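DCN1-like protein 3 (Homo sapiens, PDB 4GBA) contributes to cullin neddylation, helping transfer NEDD8 from N-terminally acetylated E2 enzymes to cullin–RBX complexes, though at the cell membrane it can also inhibit it. Local coordinates at residues 40-45 with 128-132; 100-105 with 155-161. All blocks are in the same frame, centred on the assembly; numbering follows the deposited sequence.

Interaction 1: residues 40-45 with 128-132; sequences TEFRVL and LVFTQ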
# COMPACT_ATOMS: atom_id res chain seq x y z
N THR A 40 -1.77 1.44 10.35
CA THR A 40 -2.21 1.60 8.96
C THR A 40 -1.49 2.75 8.24
O THR A 40 -1.73 2.99 7.05
CB THR A 40 -3.74 1.87 8.88
OG1 THR A 40 -4.05 3.12 9.50
CG2 THR A 40 -4.51 0.77 9.55
N GLU A 41 -0.62 3.45 8.95
CA GLU A 41 0.01 4.64 8.36
C GLU A 41 1.17 4.34 7.38
O GLU A 41 1.68 3.22 7.31
CB GLU A 41 0.44 5.62 9.45
CG GLU A 41 1.75 5.27 10.14
CD GLU A 41 2.52 6.52 10.52
OE1 GLU A 41 2.38 6.97 11.68
OE2 GLU A 41 3.23 7.08 9.65
N PHE A 42 1.54 5.35 6.61
CA PHE A 42 2.48 5.23 5.48
C PHE A 42 3.85 4.61 5.83
O PHE A 42 4.36 3.77 5.09
CB PHE A 42 2.63 6.61 4.82
CG PHE A 42 3.49 6.62 3.58
CD1 PHE A 42 3.16 5.83 2.48
CD2 PHE A 42 4.62 7.45 3.51
CE1 PHE A 42 3.96 5.85 1.32
CE2 PHE A 42 5.42 7.48 2.36
CZ PHE A 42 5.08 6.68 1.26
N ARG A 43 4.44 5.01 6.95
CA ARG A 43 5.72 4.44 7.38
C ARG A 43 5.66 2.94 7.57
O ARG A 43 6.67 2.26 7.39
CB ARG A 43 6.19 5.05 8.69
CG ARG A 43 6.87 6.37 8.54
CD ARG A 43 6.75 7.12 9.83
NE ARG A 43 6.96 8.54 9.64
CZ ARG A 43 7.02 9.41 10.63
NH1 ARG A 43 6.90 8.97 11.88
NH2 ARG A 43 7.22 10.70 10.37
N VAL A 44 4.49 2.44 7.95
CA VAL A 44 4.31 1.00 8.16
C VAL A 44 4.28 0.28 6.82
O VAL A 44 4.86 -0.80 6.67
CB VAL A 44 3.06 0.70 9.02
CG1 VAL A 44 2.83 -0.80 9.13
CG2 VAL A 44 3.21 1.35 10.41
N LEU A 45 3.60 0.88 5.83
CA LEU A 45 3.71 0.40 4.46
C LEU A 45 5.20 0.39 4.01
O LEU A 45 5.67 -0.60 3.43
CB LEU A 45 2.84 1.24 3.51
CG LEU A 45 2.93 0.92 2.01
CD1 LEU A 45 2.29 -0.44 1.68
CD2 LEU A 45 2.33 2.06 1.17
N LEU A 128 -2.83 5.53 0.61
CA LEU A 128 -1.60 5.34 1.36
C LEU A 128 -0.32 5.49 0.50
O LEU A 128 0.59 6.25 0.86
CB LEU A 128 -1.62 3.99 2.09
CG LEU A 128 -0.65 3.90 3.27
CD1 LEU A 128 -0.92 5.03 4.25
CD2 LEU A 128 -0.74 2.55 3.96
N VAL A 129 -0.26 4.78 -0.62
CA VAL A 129 0.97 4.76 -1.42
C VAL A 129 1.34 6.15 -1.99
O VAL A 129 2.52 6.48 -2.14
CB VAL A 129 0.94 3.64 -2.51
CG1 VAL A 129 0.00 4.00 -3.66
CG2 VAL A 129 2.35 3.35 -3.03
N PHE A 130 0.33 6.96 -2.28
CA PHE A 130 0.56 8.29 -2.84
C PHE A 130 0.75 9.38 -1.78
O PHE A 130 0.80 10.57 -2.11
CB PHE A 130 -0.57 8.70 -3.80
CG PHE A 130 -0.50 8.03 -5.16
CD1 PHE A 130 0.55 8.31 -6.03
CD2 PHE A 130 -1.48 7.13 -5.57
CE1 PHE A 130 0.63 7.70 -7.27
CE2 PHE A 130 -1.41 6.52 -6.82
CZ PHE A 130 -0.36 6.81 -7.68
N THR A 131 0.86 8.97 -0.52
CA THR A 131 1.00 9.90 0.61
C THR A 131 1.91 11.12 0.35
O THR A 131 1.51 12.25 0.59
CB THR A 131 1.44 9.15 1.91
OG1 THR A 131 0.39 8.27 2.35
CG2 THR A 131 1.76 10.12 3.01
N GLN A 132 3.13 10.90 -0.15
CA GLN A 132 4.07 12.01 -0.34
C GLN A 132 3.87 12.78 -1.64
O GLN A 132 4.42 13.86 -1.83
CB GLN A 132 5.52 11.54 -0.23
CG GLN A 132 5.81 10.73 1.02
CD GLN A 132 7.30 10.64 1.35
OE1 GLN A 132 7.81 11.42 2.14
NE2 GLN A 132 7.98 9.66 0.76
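The first turn of helix 42-50, entered from the N-cap residue Glu41, lies against the C-terminal end of helix 119-129, where Phe130 is the first residue to leave helical geometry. The backbones come closest at Phe42 and Leu128, whose CA atoms are 5.8 Å apart. At the end of helix 119-129, Leu128 O accepts from Thr131 N (3.1 Å) and Thr131 OG1 (2.5 Å). Consistent with this, Thr131 CB lies over one face of the Phe42 ring, a CH-pi contact 3.8 Å from the ring centroid. Phe42 CD1 approaches the same carbonyl, Leu128 O, at 3.1 Å, and Phe42 CE2 meets Gln132 CG at 3.5 Å, while the amide of Gln132 is held by Leu87 and Lys91. Leu128 reaches Phe42, Leu45 and Thr40: its CD1 is 3.9 Å from Phe42 CB, and its CD2 is 3.8 Å from Leu45 CB and 3.3 Å from Thr40 O. Side-chain packing dominates, with carbonyl edges against it, and joins a helix start to a helix end within the mainly helical DCUN1 (PONY) domain. Thr40, Val44, Leu45 and Leu128 also pack on the bound UBE2F peptide, making this junction part of the E2-peptide pocket.

Interaction 2: residues 100-105 with 155-161; sequences YRFTFQ and ISRDTWN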
# COMPACT_ATOMS: atom_id res chain seq x y z
N TYR A 100 5.30 1.04 -5.23
CA TYR A 100 4.00 0.94 -5.90
C TYR A 100 3.65 -0.49 -6.39
O TYR A 100 2.52 -0.94 -6.21
CB TYR A 100 3.90 1.96 -7.04
CG TYR A 100 2.52 2.07 -7.65
CD1 TYR A 100 1.54 2.88 -7.07
CD2 TYR A 100 2.18 1.37 -8.80
CE1 TYR A 100 0.27 2.98 -7.61
CE2 TYR A 100 0.90 1.46 -9.36
CZ TYR A 100 -0.05 2.27 -8.76
OH TYR A 100 -1.31 2.37 -9.30
N ARG A 101 4.61 -1.19 -7.00
CA ARG A 101 4.36 -2.57 -7.43
C ARG A 101 4.18 -3.51 -6.24
O ARG A 101 3.30 -4.37 -6.25
CB ARG A 101 5.48 -3.09 -8.35
CG ARG A 101 5.87 -2.12 -9.47
CD ARG A 101 6.96 -2.69 -10.42
NE ARG A 101 6.39 -2.99 -11.73
CZ ARG A 101 7.04 -2.89 -12.90
NH1 ARG A 101 8.31 -2.49 -12.93
NH2 ARG A 101 6.41 -3.19 -14.03
N PHE A 102 5.03 -3.34 -5.21
CA PHE A 102 4.95 -4.09 -3.96
C PHE A 102 3.59 -3.89 -3.27
O PHE A 102 3.03 -4.83 -2.69
CB PHE A 102 6.07 -3.68 -2.98
CG PHE A 102 5.83 -4.15 -1.56
CD1 PHE A 102 6.20 -5.43 -1.16
CD2 PHE A 102 5.19 -3.32 -0.63
CE1 PHE A 102 5.96 -5.87 0.13
CE2 PHE A 102 4.95 -3.76 0.66
CZ PHE A 102 5.34 -5.04 1.04
N THR A 103 3.06 -2.67 -3.32
CA THR A 103 1.83 -2.35 -2.59
C THR A 103 0.64 -3.19 -3.09
O THR A 103 -0.24 -3.56 -2.30
CB THR A 103 1.53 -0.83 -2.63
OG1 THR A 103 2.61 -0.11 -2.02
CG2 THR A 103 0.22 -0.49 -1.92
N PHE A 104 0.63 -3.53 -4.38
CA PHE A 104 -0.44 -4.36 -4.91
C PHE A 104 -0.37 -5.77 -4.31
O PHE A 104 -1.37 -6.29 -3.81
CB PHE A 104 -0.42 -4.42 -6.45
CG PHE A 104 -1.48 -5.32 -7.01
CD1 PHE A 104 -2.73 -4.83 -7.33
CD2 PHE A 104 -1.25 -6.68 -7.15
CE1 PHE A 104 -3.72 -5.67 -7.81
CE2 PHE A 104 -2.26 -7.52 -7.63
CZ PHE A 104 -3.48 -7.02 -7.96
N GLN A 105 0.83 -6.35 -4.37
CA GLN A 105 1.10 -7.69 -3.85
C GLN A 105 0.82 -7.79 -2.34
O GLN A 105 0.32 -8.81 -1.84
CB GLN A 105 2.57 -8.06 -4.13
CG GLN A 105 2.85 -9.56 -4.10
CD GLN A 105 1.90 -10.35 -5.01
OE1 GLN A 105 1.57 -9.92 -6.12
NE2 GLN A 105 1.44 -11.50 -4.52
N ILE A 155 -9.89 -4.83 -8.00
CA ILE A 155 -8.92 -4.17 -8.86
C ILE A 155 -7.86 -5.19 -9.21
O ILE A 155 -7.24 -5.78 -8.33
CB ILE A 155 -8.31 -2.92 -8.17
CG1 ILE A 155 -9.38 -1.82 -8.01
CG2 ILE A 155 -7.10 -2.38 -8.94
CD1 ILE A 155 -9.91 -1.27 -9.35
N SER A 156 -7.67 -5.42 -10.51
CA SER A 156 -6.71 -6.40 -11.00
C SER A 156 -5.30 -5.81 -11.07
O SER A 156 -5.10 -4.60 -10.90
CB SER A 156 -7.14 -6.93 -12.38
OG SER A 156 -7.06 -5.91 -13.36
N ARG A 157 -4.33 -6.67 -11.35
CA ARG A 157 -2.92 -6.28 -11.35
C ARG A 157 -2.56 -5.31 -12.46
O ARG A 157 -1.69 -4.47 -12.29
CB ARG A 157 -2.03 -7.52 -11.46
CG ARG A 157 -0.55 -7.22 -11.25
CD ARG A 157 0.28 -8.49 -11.34
NE ARG A 157 -0.20 -9.53 -10.43
CZ ARG A 157 0.32 -9.77 -9.23
NH1 ARG A 157 1.35 -9.05 -8.79
NH2 ARG A 157 -0.20 -10.74 -8.47
N ASP A 158 -3.23 -5.42 -13.60
CA ASP A 158 -2.93 -4.57 -14.75
C ASP A 158 -3.58 -3.21 -14.61
O ASP A 158 -3.00 -2.20 -15.01
CB ASP A 158 -3.36 -5.26 -16.05
CG ASP A 158 -2.50 -6.46 -16.36
OD1 ASP A 158 -1.26 -6.33 -16.32
OD2 ASP A 158 -3.07 -7.55 -16.62
N THR A 159 -4.77 -3.18 -14.03
CA THR A 159 -5.45 -1.92 -13.72
C THR A 159 -4.65 -1.12 -12.69
O THR A 159 -4.44 0.08 -12.84
CB THR A 159 -6.88 -2.15 -13.20
OG1 THR A 159 -7.61 -2.99 -14.11
CG2 THR A 159 -7.60 -0.82 -13.00
N TRP A 160 -4.20 -1.80 -11.64
CA TRP A 160 -3.33 -1.18 -10.64
C TRP A 160 -2.04 -0.68 -11.33
O TRP A 160 -1.67 0.49 -11.19
CB TRP A 160 -3.01 -2.17 -9.52
CG TRP A 160 -2.07 -1.65 -8.48
CD1 TRP A 160 -0.69 -1.72 -8.49
CD2 TRP A 160 -2.42 -1.00 -7.25
NE1 TRP A 160 -0.17 -1.14 -7.36
CE2 TRP A 160 -1.21 -0.69 -6.58
CE3 TRP A 160 -3.63 -0.65 -6.64
CZ2 TRP A 160 -1.18 -0.04 -5.33
CZ3 TRP A 160 -3.60 0.00 -5.40
CH2 TRP A 160 -2.38 0.30 -4.77
N ASN A 161 -1.40 -1.57 -12.08
CA ASN A 161 -0.15 -1.27 -12.80
C ASN A 161 -0.26 -0.04 -13.69
O ASN A 161 0.60 0.84 -13.65
CB ASN A 161 0.31 -2.50 -13.62
CG ASN A 161 1.49 -2.20 -14.56
OD1 ASN A 161 1.32 -1.95 -15.76
ND2 ASN A 161 2.71 -2.26 -14.01
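Two hydrogen bonds tie Tyr100 to Trp160 in both directions: Trp160 NE1 donates to Tyr100 O at 2.9 Å, and Tyr100 OH donates to Trp160 O at 2.7 Å. A third link lies farther along helix 93-107, where Gln105 OE1 accepts from Arg157 NH1 (2.8 Å) and Arg157 NH2 (3.1 Å). Between these polar ties the rings pack closely. Tyr100 forms an offset stack with the five-membered ring of Trp160, centroids 4.3 Å apart and planes at 18°, and the opposite face of the indole receives Phe104 CB in a CH-pi contact, 3.5 Å from the same five-membered ring's centroid. Phe104 then extends toward the start of helix 157-169: Arg157 CA sits over its ring face, 3.9 Å from the centroid, and Phe104 CE1 lies 3.5 Å from Ser156 O. Thr103 CG2 touches Trp160 CZ2 at 3.7 Å. The short helical segments run roughly antiparallel, directions 149° apart, with axes 10.3 Å apart, a spacing that leaves room for the aromatic side chains. Trp126 stacks on Trp160 and hydrogen-bonds Tyr100 OH, extending the cluster to helix 119-129. Because the buried indole N-H and tyrosine hydroxyl both have partners, this aromatic interface combines dense packing with satisfied polar groups.

In the fold
Helix 93-107 connects the two contacts, whose centres are 15 Å apart. Thr103 of interaction 2 meets both sides of interaction 1: its OG1, hydrogen-bonded to Leu99 O, packs 3.6 Å from Val129 CG2 and 3.7 Å from Leu45 CD1. Tyr100 adds to this packing, its CE1 lying 3.9 Å from Phe130 CZ and its CD1 3.9 Å from Val129 CG1. The segments alternate along the chain, so the paired contacts interlock four separate parts of the DCUN1 domain. Interaction 1 borders the bound UBE2F peptide directly, touching a modified side chain through Val44, Leu45 and Leu128; interaction 2 joins helix 93-107 to helix 157-169 in the cullin-binding family region.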